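Local coordinates for NolR (Sinorhizobium fredii, PDB 4OMZ), which binds DNA through an ArsR-type helix-turn-helix fold and regulates the expression of rhizobial nodulation and symbiosis genes, at the interface of chains A and B. Numbering follows the deposited sequence. Chains: chain A/B, NolR.

The interface of chains A and B. Residues chain A 19-20, 22-23; chain B 23, 26, 32, 97.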
loop_
_atom_site.group_PDB
_atom_site.type_symbol
_atom_site.label_atom_id
_atom_site.label_comp_id
_atom_site.label_asym_id
_atom_site.label_seq_id
_atom_site.Cartn_x
_atom_site.Cartn_y
_atom_site.Cartn_z
ATOM N N ALA A 19 4.338 7.475 -5.134
ATOM C CA ALA A 19 3.189 6.878 -4.468
ATOM C C ALA A 19 3.481 5.429 -4.084
ATOM O O ALA A 19 3.168 4.993 -2.973
ATOM C CB ALA A 19 1.963 6.952 -5.364
ATOM N N ALA A 20 4.103 4.694 -5.001
ATOM C CA ALA A 20 4.431 3.299 -4.739
ATOM C C ALA A 20 5.496 3.183 -3.653
ATOM O O ALA A 20 5.519 2.198 -2.927
ATOM C CB ALA A 20 4.890 2.603 -6.011
ATOM N N PHE A 22 5.775 5.243 -1.011
ATOM C CA PHE A 22 4.975 5.417 0.200
ATOM C C PHE A 22 4.172 4.151 0.563
ATOM O O PHE A 22 4.254 3.625 1.697
ATOM C CB PHE A 22 4.047 6.610 0.000
ATOM C CG PHE A 22 2.875 6.644 0.928
ATOM C CD1 PHE A 22 3.046 6.799 2.293
ATOM C CD2 PHE A 22 1.587 6.530 0.425
ATOM C CE1 PHE A 22 1.952 6.841 3.139
ATOM C CE2 PHE A 22 0.489 6.570 1.265
ATOM C CZ PHE A 22 0.672 6.725 2.624
ATOM N N LEU A 23 3.412 3.644 -0.407
ATOM C CA LEU A 23 2.592 2.455 -0.180
ATOM C C LEU A 23 3.462 1.271 0.211
ATOM O O LEU A 23 3.069 0.433 1.021
ATOM C CB LEU A 23 1.788 2.090 -1.422
ATOM C CG LEU A 23 0.627 2.996 -1.797
ATOM C CD1 LEU A 23 -0.034 2.468 -3.055
ATOM C CD2 LEU A 23 -0.342 3.056 -0.640
ATOM N N LEU B 23 -2.517 -4.146 -0.108
ATOM C CA LEU B 23 -1.661 -2.997 -0.379
ATOM C C LEU B 23 -0.459 -3.416 -1.205
ATOM O O LEU B 23 -0.005 -2.667 -2.074
ATOM C CB LEU B 23 -1.194 -2.338 0.920
ATOM C CG LEU B 23 -2.207 -1.502 1.695
ATOM C CD1 LEU B 23 -1.555 -0.928 2.937
ATOM C CD2 LEU B 23 -2.752 -0.379 0.811
ATOM N N MET B 26 -1.116 -3.441 -4.647
ATOM C CA MET B 26 -1.078 -2.076 -5.190
ATOM C C MET B 26 0.272 -1.347 -5.078
ATOM O O MET B 26 0.488 -0.342 -5.763
ATOM C CB MET B 26 -2.158 -1.217 -4.536
ATOM C CG MET B 26 -3.563 -1.581 -4.961
ATOM S SD MET B 26 -4.759 -0.368 -4.386
ATOM C CE MET B 26 -4.396 1.009 -5.482
ATOM N N LEU B 32 0.241 0.541 -10.159
ATOM C CA LEU B 32 -0.549 1.742 -9.938
ATOM C C LEU B 32 -0.989 2.333 -11.272
ATOM O O LEU B 32 -2.144 2.718 -11.426
ATOM C CB LEU B 32 0.220 2.786 -9.127
ATOM C CG LEU B 32 0.158 2.605 -7.607
ATOM C CD1 LEU B 32 0.815 3.787 -6.892
ATOM C CD2 LEU B 32 -1.276 2.375 -7.114
ATOM N N LEU B 97 -4.756 8.393 -2.411
ATOM C CA LEU B 97 -3.524 8.820 -3.069
ATOM C C LEU B 97 -3.720 10.130 -3.829
ATOM O O LEU B 97 -2.843 10.997 -3.838
ATOM C CB LEU B 97 -3.031 7.734 -4.029
ATOM C CG LEU B 97 -2.529 6.415 -3.442
ATOM C CD1 LEU B 97 -2.113 5.471 -4.560
ATOM C CD2 LEU B 97 -1.377 6.654 -2.475
#
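A:Leu23, on helix 10-26, meets B:Leu97 of helix 88-101 methyl to methyl, an encounter that illustrates how small aliphatic surfaces from four helices, one of chain A and three of chain B, can be pooled into one apolar patch. The two leucines reach toward each other tip to tip, their CD1 atoms 4.0 Å apart. In A:Leu23 the CG lies anti to the carbonyl carbon (chi1 -72°) and CD1 continues the extended chain, which carries this branch away from its own helix and into chain B. The same CD1 rests 3.9 Å from the main-chain O of B:Met26, a van der Waals contact of a methyl with a carbonyl oxygen at the end of the opposing first helix. Its second branch, CD2, lies 4.2 Å from B:Leu97 CD2, so both forks of each leucine take part. With 47 Å² hidden, A:Leu23 buries more surface than any other residue of the patch.

A marginal contact of a methyl with a ring follows. The side chain of B:Leu97 runs obliquely to A:Phe22, and its CD2 comes nearest to the ring atoms CD2 and CE2, at 4.1 Å from A:Phe22 CD2. A chi1 of 161° turns the phenylalanine CG away from the backbone N and beside the carbonyl carbon, where the ring borders the leucine pair with little of its own surface hidden.

B:Leu32, on helix 29-38, extends CD1 to the methyl CB of A:Ala19 at 3.7 Å, and the same CD1 lies 3.9 Å from the backbone N of A:Ala20. The short alanine probably helps the leucine branch sit close to the helix backbone. Near the meeting of the two first helices, B:Leu23 CD2 lies 4.4 Å from A:Leu23 CD2, a looser approach.

Two-fold symmetry repeats each contact with the chains exchanged. This apolar patch therefore helps join the NolR copies, probably as the dimer that sets the two helix-turn-helix units for DNA binding, as in other ArsR-family regulators.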